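Putative metal binding protein (PDB 3CVG) probably binds a metal ion or other small solute, as a putative member of the periplasmic binding protein superfamily with two lobes either side of a cleft. Local coordinates at residues Val145-Arg150 with Thr178-Tyr183; Phe107-Pro112 with Tyr200-Tyr205; Thr141-Arg146 with Leu196-Thr201. All coordinates share one frame; numbering follows the deposited sequence.

Interaction 1: Val145-Arg150 with Thr178-Tyr183; sequences VRFLSR and TWYHQY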
loop_
_atom_site.group_PDB
_atom_site.type_symbol
_atom_site.label_atom_id
_atom_site.label_comp_id
_atom_site.label_asym_id
_atom_site.label_seq_id
_atom_site.Cartn_x
_atom_site.Cartn_y
_atom_site.Cartn_z
ATOM N N VAL A 145 0.813 16.275 20.876
ATOM C CA VAL A 145 0.281 15.331 19.902
ATOM C C VAL A 145 0.525 15.870 18.493
ATOM O O VAL A 145 0.035 16.942 18.143
ATOM C CB VAL A 145 -1.232 15.128 20.105
ATOM C CG1 VAL A 145 -1.803 14.236 19.009
ATOM C CG2 VAL A 145 -1.485 14.514 21.479
ATOM N N ARG A 146 1.317 15.141 17.711
ATOM C CA ARG A 146 1.611 15.519 16.330
ATOM C C ARG A 146 1.381 14.299 15.423
ATOM O O ARG A 146 1.520 13.155 15.863
ATOM C CB ARG A 146 3.054 16.034 16.209
ATOM C CG ARG A 146 3.287 17.381 16.933
ATOM C CD ARG A 146 4.757 17.765 16.961
ATOM N NE ARG A 146 5.332 17.881 15.620
ATOM C CZ ARG A 146 5.100 18.895 14.791
ATOM N NH1 ARG A 146 4.302 19.892 15.160
ATOM N NH2 ARG A 146 5.680 18.920 13.602
ATOM N N PHE A 147 1.000 14.549 14.172
ATOM C CA PHE A 147 0.737 13.478 13.211
ATOM C C PHE A 147 1.610 13.669 11.975
ATOM O O PHE A 147 1.567 14.735 11.354
ATOM C CB PHE A 147 -0.735 13.502 12.784
ATOM C CG PHE A 147 -1.092 12.420 11.817
ATOM C CD1 PHE A 147 -1.483 11.167 12.272
ATOM C CD2 PHE A 147 -0.987 12.634 10.446
ATOM C CE1 PHE A 147 -1.768 10.145 11.377
ATOM C CE2 PHE A 147 -1.271 11.608 9.546
ATOM C CZ PHE A 147 -1.662 10.367 10.021
ATOM N N LEU A 148 2.375 12.638 11.613
ATOM C CA LEU A 148 3.264 12.713 10.451
ATOM C C LEU A 148 2.619 12.243 9.149
ATOM O O LEU A 148 2.165 11.099 9.028
ATOM C CB LEU A 148 4.555 11.911 10.696
ATOM C CG LEU A 148 5.733 12.118 9.723
ATOM C CD1 LEU A 148 7.033 11.805 10.444
ATOM C CD2 LEU A 148 5.604 11.245 8.458
ATOM N N SER A 149 2.589 13.140 8.175
ATOM C CA SER A 149 2.028 12.849 6.863
ATOM C C SER A 149 3.129 12.888 5.807
ATOM O O SER A 149 3.930 13.826 5.760
ATOM C CB SER A 149 0.933 13.868 6.516
ATOM O OG SER A 149 0.591 13.824 5.138
ATOM N N ARG A 150 3.181 11.862 4.965
ATOM C CA ARG A 150 4.171 11.829 3.896
ATOM C C ARG A 150 3.845 12.886 2.829
ATOM O O ARG A 150 4.708 13.243 2.022
ATOM C CB ARG A 150 4.255 10.425 3.301
ATOM C CG ARG A 150 5.036 9.465 4.209
ATOM C CD ARG A 150 4.938 8.026 3.734
ATOM N NE ARG A 150 5.321 7.896 2.335
ATOM C CZ ARG A 150 4.878 6.936 1.531
ATOM N NH1 ARG A 150 4.039 6.018 1.994
ATOM N NH2 ARG A 150 5.259 6.906 0.260
ATOM N N THR A 178 -0.694 23.195 12.604
ATOM C CA THR A 178 0.745 23.034 12.720
ATOM C C THR A 178 1.218 21.690 13.238
ATOM O O THR A 178 2.380 21.333 13.025
ATOM C CB THR A 178 1.386 24.184 13.571
ATOM O OG1 THR A 178 0.875 24.157 14.905
ATOM C CG2 THR A 178 1.068 25.533 12.944
ATOM N N TRP A 179 0.340 20.955 13.922
ATOM C CA TRP A 179 0.683 19.617 14.413
ATOM C C TRP A 179 0.622 18.573 13.271
ATOM O O TRP A 179 1.024 17.413 13.448
ATOM C CB TRP A 179 -0.263 19.197 15.541
ATOM C CG TRP A 179 -1.724 19.467 15.275
ATOM C CD1 TRP A 179 -2.433 20.566 15.660
ATOM C CD2 TRP A 179 -2.651 18.610 14.597
ATOM N NE1 TRP A 179 -3.748 20.446 15.271
ATOM C CE2 TRP A 179 -3.910 19.255 14.616
ATOM C CE3 TRP A 179 -2.542 17.362 13.973
ATOM C CZ2 TRP A 179 -5.052 18.691 14.037
ATOM C CZ3 TRP A 179 -3.677 16.800 13.394
ATOM C CH2 TRP A 179 -4.916 17.464 13.431
ATOM N N TYR A 180 0.102 18.982 12.114
ATOM C CA TYR A 180 0.016 18.099 10.948
ATOM C C TYR A 180 1.383 18.267 10.298
ATOM O O TYR A 180 1.633 19.233 9.566
ATOM C CB TYR A 180 -1.107 18.553 10.006
ATOM C CG TYR A 180 -1.399 17.592 8.865
ATOM C CD1 TYR A 180 -1.999 16.346 9.099
ATOM C CD2 TYR A 180 -1.101 17.937 7.548
ATOM C CE1 TYR A 180 -2.295 15.473 8.038
ATOM C CE2 TYR A 180 -1.388 17.075 6.490
ATOM C CZ TYR A 180 -1.987 15.848 6.736
ATOM O OH TYR A 180 -2.276 15.001 5.677
ATOM N N HIS A 181 2.260 17.314 10.593
ATOM C CA HIS A 181 3.646 17.321 10.155
ATOM C C HIS A 181 3.948 16.679 8.808
ATOM O O HIS A 181 3.809 15.464 8.630
ATOM C CB HIS A 181 4.499 16.652 11.242
ATOM C CG HIS A 181 5.963 16.596 10.925
ATOM N ND1 HIS A 181 6.806 15.656 11.483
ATOM C CD2 HIS A 181 6.730 17.352 10.110
ATOM C CE1 HIS A 181 8.030 15.836 11.015
ATOM N NE2 HIS A 181 8.012 16.859 10.181
ATOM N N GLN A 182 4.381 17.520 7.875
ATOM C CA GLN A 182 4.736 17.096 6.533
ATOM C C GLN A 182 6.188 16.659 6.495
ATOM O O GLN A 182 7.091 17.481 6.643
ATOM C CB GLN A 182 4.537 18.248 5.540
ATOM C CG GLN A 182 3.084 18.640 5.303
ATOM C CD GLN A 182 2.951 19.819 4.342
ATOM O OE1 GLN A 182 3.789 20.023 3.458
ATOM N NE2 GLN A 182 1.885 20.585 4.500
ATOM N N TYR A 183 6.414 15.367 6.296
ATOM C CA TYR A 183 7.772 14.831 6.203
ATOM C C TYR A 183 7.726 14.016 4.908
ATOM O O TYR A 183 7.337 12.843 4.906
ATOM C CB TYR A 183 8.064 13.936 7.405
ATOM C CG TYR A 183 9.495 13.455 7.470
ATOM C CD1 TYR A 183 10.533 14.317 7.851
ATOM C CD2 TYR A 183 9.822 12.144 7.128
ATOM C CE1 TYR A 183 11.870 13.872 7.887
ATOM C CE2 TYR A 183 11.149 11.693 7.161
ATOM C CZ TYR A 183 12.162 12.560 7.539
ATOM O OH TYR A 183 13.465 12.108 7.572
HETATM O O HOH W 1 4.809 20.840 11.579
#
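The tight part of this contact is backbone: residues 147-149 and 180-182 run parallel, and four hydrogen bonds zip them together. Ser149 N reaches His181 O at 2.7 Å, almost straight (172°), and Phe147 N reaches Trp179 O; in return Phe147 O and Ser149 O take His181 N and Tyr183 N, every donor lying in the carbonyl plane. Phe147 and Tyr180, each with CG anti to its backbone N, lie side by side, Phe147 CD2 3.9 Å from Tyr180 CE1. The phenol end runs on to Ser149, whose CB sits 3.5 Å from Tyr180 CZ. Both hydroxyls are gripped by the Glu160 carboxylate. Glu160 belongs to helix 155-166, the middle of the beta-alpha-beta crossover that joins the two strands, a unit that periplasmic binding protein lobes use repeatedly. Leu148 on the other face is also buried, and its CG meets Tyr183 CB at 3.8 Å; that CB lies over the rim of one His181 ring face. Yet Tyr183, His181 and Arg146 are only partly covered, and this edge reaches solvent. Arg146 bends at chi3 (59°), which brings NH2 to 3.5 Å from His181 CB with the guanidinium and imidazole planes 41° apart. Its NH1 makes a bent bond of 3.2 Å to Thr178 O, from above the carbonyl plane. A water accepts from Arg146 NH2 and donates to Thr178 O, while Glu199 holds Arg146 NE and His181 ND1.

Interaction 2: Phe107-Pro112 with Tyr200-Tyr205; sequences FMLIGP and YTITDY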
loop_
_atom_site.group_PDB
_atom_site.type_symbol
_atom_site.label_atom_id
_atom_site.label_comp_id
_atom_site.label_asym_id
_atom_site.label_seq_id
_atom_site.Cartn_x
_atom_site.Cartn_y
_atom_site.Cartn_z
ATOM N N PHE A 107 -2.728 -1.294 6.528
ATOM C CA PHE A 107 -2.197 -0.042 7.063
ATOM C C PHE A 107 -2.251 -0.170 8.591
ATOM O O PHE A 107 -2.946 -1.042 9.125
ATOM C CB PHE A 107 -3.081 1.148 6.644
ATOM C CG PHE A 107 -2.946 1.545 5.189
ATOM C CD1 PHE A 107 -1.774 2.123 4.714
ATOM C CD2 PHE A 107 -4.014 1.375 4.305
ATOM C CE1 PHE A 107 -1.663 2.536 3.378
ATOM C CE2 PHE A 107 -3.915 1.781 2.970
ATOM C CZ PHE A 107 -2.735 2.364 2.507
HETATM N N MSE A 108 -1.512 0.681 9.293
HETATM C CA MSE A 108 -1.549 0.682 10.749
HETATM C C MSE A 108 -1.303 2.082 11.302
HETATM O O MSE A 108 -0.586 2.887 10.694
HETATM C CB MSE A 108 -0.537 -0.313 11.357
HETATM C CG MSE A 108 0.753 -0.565 10.575
HETATM SE SE MSE A 108 1.830 -2.032 11.373
HETATM C CE MSE A 108 2.667 -1.072 12.825
ATOM N N LEU A 109 -1.945 2.381 12.427
ATOM C CA LEU A 109 -1.758 3.663 13.098
ATOM C C LEU A 109 -0.819 3.358 14.252
ATOM O O LEU A 109 -1.117 2.508 15.095
ATOM C CB LEU A 109 -3.076 4.203 13.647
ATOM C CG LEU A 109 -2.938 5.488 14.466
ATOM C CD1 LEU A 109 -2.446 6.633 13.565
ATOM C CD2 LEU A 109 -4.277 5.827 15.105
ATOM N N ILE A 110 0.329 4.019 14.270
ATOM C CA ILE A 110 1.292 3.798 15.334
ATOM C C ILE A 110 1.598 5.140 16.000
ATOM O O ILE A 110 1.367 6.199 15.413
ATOM C CB ILE A 110 2.579 3.142 14.775
ATOM C CG1 ILE A 110 3.325 4.112 13.852
ATOM C CG2 ILE A 110 2.217 1.887 13.981
ATOM C CD1 ILE A 110 4.314 5.011 14.576
ATOM N N GLY A 111 2.100 5.094 17.230
ATOM C CA GLY A 111 2.420 6.319 17.943
ATOM C C GLY A 111 3.402 6.053 19.071
ATOM O O GLY A 111 3.767 4.901 19.319
ATOM N N PRO A 112 3.850 7.099 19.780
ATOM C CA PRO A 112 4.803 6.924 20.880
ATOM C C PRO A 112 4.222 6.220 22.105
ATOM O O PRO A 112 3.021 6.282 22.364
ATOM C CB PRO A 112 5.232 8.357 21.187
ATOM C CG PRO A 112 3.980 9.129 20.945
ATOM C CD PRO A 112 3.444 8.513 19.654
ATOM N N TYR A 200 2.448 10.351 15.950
ATOM C CA TYR A 200 1.584 9.289 15.470
ATOM C C TYR A 200 1.669 9.362 13.952
ATOM O O TYR A 200 1.981 10.420 13.393
ATOM C CB TYR A 200 0.136 9.531 15.885
ATOM C CG TYR A 200 -0.117 9.443 17.374
ATOM C CD1 TYR A 200 -0.698 8.306 17.939
ATOM C CD2 TYR A 200 0.184 10.516 18.212
ATOM C CE1 TYR A 200 -0.978 8.240 19.309
ATOM C CE2 TYR A 200 -0.094 10.464 19.581
ATOM C CZ TYR A 200 -0.677 9.323 20.124
ATOM O OH TYR A 200 -0.968 9.284 21.474
ATOM N N THR A 201 1.417 8.242 13.287
ATOM C CA THR A 201 1.436 8.229 11.838
ATOM C C THR A 201 0.787 6.966 11.300
ATOM O O THR A 201 0.731 5.944 11.985
ATOM C CB THR A 201 2.876 8.295 11.281
ATOM O OG1 THR A 201 2.824 8.567 9.880
ATOM C CG2 THR A 201 3.603 6.958 11.489
ATOM N N ILE A 202 0.273 7.056 10.079
ATOM C CA ILE A 202 -0.305 5.894 9.424
ATOM C C ILE A 202 0.854 5.382 8.588
ATOM O O ILE A 202 1.518 6.159 7.898
ATOM C CB ILE A 202 -1.490 6.271 8.512
ATOM C CG1 ILE A 202 -2.722 6.590 9.371
ATOM C CG2 ILE A 202 -1.779 5.148 7.529
ATOM C CD1 ILE A 202 -3.309 5.396 10.119
ATOM N N THR A 203 1.117 4.084 8.695
ATOM C CA THR A 203 2.195 3.437 7.964
ATOM C C THR A 203 1.636 2.088 7.493
ATOM O O THR A 203 0.436 1.836 7.623
ATOM C CB THR A 203 3.446 3.233 8.886
ATOM O OG1 THR A 203 4.526 2.667 8.133
ATOM C CG2 THR A 203 3.120 2.309 10.056
ATOM N N ASP A 204 2.479 1.228 6.939
ATOM C CA ASP A 204 1.977 -0.067 6.491
ATOM C C ASP A 204 2.765 -1.199 7.134
ATOM O O ASP A 204 3.893 -1.000 7.592
ATOM C CB ASP A 204 2.028 -0.180 4.962
ATOM C CG ASP A 204 3.427 -0.051 4.412
ATOM O OD1 ASP A 204 3.942 1.085 4.315
ATOM O OD2 ASP A 204 4.025 -1.089 4.080
ATOM N N TYR A 205 2.163 -2.384 7.163
ATOM C CA TYR A 205 2.788 -3.545 7.776
ATOM C C TYR A 205 4.197 -3.844 7.278
ATOM O O TYR A 205 5.095 -4.088 8.083
ATOM C CB TYR A 205 1.903 -4.782 7.581
ATOM C CG TYR A 205 2.319 -5.972 8.426
ATOM C CD1 TYR A 205 2.609 -5.822 9.784
ATOM C CD2 TYR A 205 2.388 -7.255 7.874
ATOM C CE1 TYR A 205 2.958 -6.920 10.573
ATOM C CE2 TYR A 205 2.730 -8.360 8.651
ATOM C CZ TYR A 205 3.017 -8.187 9.994
ATOM O OH TYR A 205 3.374 -9.267 10.758
#
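This is an antiparallel pairing of neighbouring strands, buried inside one lobe of the periplasmic binding protein fold: the end of the long strand 100-111 lies against strand 200-204. Two hydrogen-bonded pairs carry it, Met108 with Thr203 and Ile110 with Thr201. Thr203 N to Met108 O and Ile110 N to Thr201 O (173° at the hydrogen) run nearly along the C=O axes, whereas Met108 N meets Thr203 O at 2.8 Å from 35° above the carbonyl plane. On the face with Phe107 and Leu109, Ile202 crosses both side chains at about a right angle. Its CD1 touches Leu109 CB at 3.7 Å, and its CG2 turns to Phe107 CD1; helices 125-138 and 155-166 close over this side. The Phe107 ring also presents its edge to Thr203 O, and a bound calcium ion lies about 5 Å from its side chain. On the other face, Ile110 and Thr201 lie alongside each other, CG1 to CG2 3.7 Å, since Thr201 OG1 is anti to the backbone N and leaves the methyl facing the isoleucine. Met108, a selenomethionine here, bends at chi3, and its SE approaches the edge of the Tyr205 ring, 4.2 Å from CD1. Asp204 N-caps the helix that Tyr205 begins. At the far end, the Tyr200 ring lies beside Gly111, CD1 to CA 3.7 Å, and Pro112 CD sits 4.0 Å above the ring centre in a CH-pi contact.

Interaction 3: Thr141-Arg146 with Leu196-Thr201; sequences TKPPVR and LLREYT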
loop_
_atom_site.group_PDB
_atom_site.type_symbol
_atom_site.label_atom_id
_atom_site.label_comp_id
_atom_site.label_asym_id
_atom_site.label_seq_id
_atom_site.Cartn_x
_atom_site.Cartn_y
_atom_site.Cartn_z
ATOM N N THR A 141 0.047 18.658 26.133
ATOM C CA THR A 141 0.374 17.302 26.543
ATOM C C THR A 141 1.869 17.116 26.399
ATOM O O THR A 141 2.541 17.916 25.742
ATOM C CB THR A 141 -0.323 16.249 25.660
ATOM O OG1 THR A 141 0.141 16.372 24.307
ATOM C CG2 THR A 141 -1.830 16.439 25.704
ATOM N N LYS A 142 2.391 16.068 27.019
ATOM C CA LYS A 142 3.812 15.791 26.926
ATOM C C LYS A 142 4.039 14.353 26.481
ATOM O O LYS A 142 3.737 13.412 27.206
ATOM C CB LYS A 142 4.509 16.040 28.266
ATOM C CG LYS A 142 6.026 16.134 28.130
ATOM C CD LYS A 142 6.395 17.166 27.060
ATOM C CE LYS A 142 7.530 16.676 26.178
ATOM N NZ LYS A 142 7.782 17.601 25.046
ATOM N N PRO A 143 4.556 14.169 25.258
ATOM C CA PRO A 143 4.899 15.274 24.356
ATOM C C PRO A 143 3.645 15.802 23.654
ATOM O O PRO A 143 2.549 15.284 23.857
ATOM C CB PRO A 143 5.874 14.618 23.389
ATOM C CG PRO A 143 5.290 13.232 23.251
ATOM C CD PRO A 143 4.959 12.871 24.684
ATOM N N PRO A 144 3.782 16.865 22.846
ATOM C CA PRO A 144 2.572 17.349 22.178
ATOM C C PRO A 144 2.112 16.315 21.146
ATOM O O PRO A 144 2.925 15.551 20.621
ATOM C CB PRO A 144 3.034 18.656 21.533
ATOM C CG PRO A 144 4.466 18.371 21.207
ATOM C CD PRO A 144 4.959 17.660 22.455
ATOM N N VAL A 145 0.813 16.275 20.876
ATOM C CA VAL A 145 0.281 15.331 19.902
ATOM C C VAL A 145 0.525 15.870 18.493
ATOM O O VAL A 145 0.035 16.942 18.143
ATOM C CB VAL A 145 -1.232 15.128 20.105
ATOM C CG1 VAL A 145 -1.803 14.236 19.009
ATOM C CG2 VAL A 145 -1.485 14.514 21.479
ATOM N N ARG A 146 1.317 15.141 17.711
ATOM C CA ARG A 146 1.611 15.519 16.330
ATOM C C ARG A 146 1.381 14.299 15.423
ATOM O O ARG A 146 1.520 13.155 15.863
ATOM C CB ARG A 146 3.054 16.034 16.209
ATOM C CG ARG A 146 3.287 17.381 16.933
ATOM C CD ARG A 146 4.757 17.765 16.961
ATOM N NE ARG A 146 5.332 17.881 15.620
ATOM C CZ ARG A 146 5.100 18.895 14.791
ATOM N NH1 ARG A 146 4.302 19.892 15.160
ATOM N NH2 ARG A 146 5.680 18.920 13.602
ATOM N N LEU A 196 11.208 8.574 15.970
ATOM C CA LEU A 196 12.235 9.417 16.583
ATOM C C LEU A 196 11.651 10.714 17.128
ATOM O O LEU A 196 12.095 11.222 18.154
ATOM C CB LEU A 196 13.329 9.764 15.570
ATOM C CG LEU A 196 14.263 8.654 15.081
ATOM C CD1 LEU A 196 15.254 9.211 14.067
ATOM C CD2 LEU A 196 15.004 8.060 16.262
ATOM N N LEU A 197 10.648 11.245 16.437
ATOM C CA LEU A 197 10.029 12.503 16.835
ATOM C C LEU A 197 8.866 12.332 17.798
ATOM O O LEU A 197 8.289 13.319 18.245
ATOM C CB LEU A 197 9.531 13.241 15.594
ATOM C CG LEU A 197 10.582 13.610 14.551
ATOM C CD1 LEU A 197 9.885 13.884 13.231
ATOM C CD2 LEU A 197 11.392 14.823 15.021
ATOM N N ARG A 198 8.523 11.084 18.108
ATOM C CA ARG A 198 7.404 10.785 18.997
ATOM C C ARG A 198 6.074 11.295 18.435
ATOM O O ARG A 198 5.318 11.980 19.122
ATOM C CB ARG A 198 7.641 11.378 20.392
ATOM C CG ARG A 198 8.827 10.763 21.121
ATOM C CD ARG A 198 8.971 11.348 22.518
ATOM N NE ARG A 198 9.411 12.738 22.461
ATOM C CZ ARG A 198 9.375 13.578 23.487
ATOM N NH1 ARG A 198 8.916 13.172 24.667
ATOM N NH2 ARG A 198 9.802 14.825 23.334
ATOM N N GLU A 199 5.795 10.957 17.181
ATOM C CA GLU A 199 4.555 11.374 16.544
ATOM C C GLU A 199 3.750 10.157 16.103
ATOM O O GLU A 199 4.295 9.059 15.920
ATOM C CB GLU A 199 4.849 12.247 15.317
ATOM C CG GLU A 199 5.765 13.426 15.596
ATOM C CD GLU A 199 6.037 14.291 14.373
ATOM O OE1 GLU A 199 5.905 13.808 13.223
ATOM O OE2 GLU A 199 6.407 15.463 14.567
ATOM N N TYR A 200 2.448 10.351 15.950
ATOM C CA TYR A 200 1.584 9.289 15.470
ATOM C C TYR A 200 1.669 9.362 13.952
ATOM O O TYR A 200 1.981 10.420 13.393
ATOM C CB TYR A 200 0.136 9.531 15.885
ATOM C CG TYR A 200 -0.117 9.443 17.374
ATOM C CD1 TYR A 200 -0.698 8.306 17.939
ATOM C CD2 TYR A 200 0.184 10.516 18.212
ATOM C CE1 TYR A 200 -0.978 8.240 19.309
ATOM C CE2 TYR A 200 -0.094 10.464 19.581
ATOM C CZ TYR A 200 -0.677 9.323 20.124
ATOM O OH TYR A 200 -0.968 9.284 21.474
ATOM N N THR A 201 1.417 8.242 13.287
ATOM C CA THR A 201 1.436 8.229 11.838
ATOM C C THR A 201 0.787 6.966 11.300
ATOM O O THR A 201 0.731 5.944 11.985
ATOM C CB THR A 201 2.876 8.295 11.281
ATOM O OG1 THR A 201 2.824 8.567 9.880
ATOM C CG2 THR A 201 3.603 6.958 11.489
HETATM O O HOH W 2 2.461 12.998 19.373
HETATM O O HOH W 3 5.612 14.929 19.448
#
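Pro143 CB lies over the centre of one face of the Arg198 guanidinium, 3.6 Å above its plane, while Lys142 NZ approaches the same group obliquely. The Arg146 guanidinium instead meets Glu199 OE2 at its edge, and the Tyr200 ring has Arg146 O at its edge and Val145 CG1 near CE2. Arg198 is the first residue to leave helical geometry at the end of helix 187-196, with positive phi (62°), in a Schellman motif from which the chain turns into strand 200-204. A cis peptide bond precedes Pro143 in the facing loop. Lys142 NZ and Arg198 NH2 are only 3.8 Å apart, a like-charge approach whose repulsion solvent on this exposed side probably screens. Deeper in, the Arg146 and Glu199 side chains run alongside each other, and NE forms a salt bridge of 2.8 Å with OE2. The donor comes from above the carboxylate, whose plane is turned 53° from the guanidinium. With Glu199 OE1 taken by His181 ND1, both carboxylate oxygens are engaged, which may help to keep the acid charged. Tyr200 N donates to Arg146 O at 3.0 Å, in the carbonyl plane, and starts the parallel pairing that strand 147-149 continues. Knitting the loop to the end of the helix, one water accepts from Arg146 N at 2.9 Å and donates to Pro144 O and Arg198 O.

All three interactions sit on the same side of the chain's centre, in one lobe, and strand 200-204 ties them together. It pairs antiparallel with strand 100-111 in interaction 2 and parallel with strand 147-149, which belongs to interaction 1 and follows directly on the loop of interaction 3. The centres of interactions 1 and 3 are about 9 Å apart, and that of interaction 2 lies about 12 Å from each. Probable hydrogen bonds of Leu148 O with Thr201 OG1 and Leu148 N with Tyr200 O join interaction 1 to that strand. Along the chain the order is 107-112, 141-150, 178-183, then 196-205; the last carries the strand lying between 100-111 and 147-149, so sequence-distant strands become neighbours.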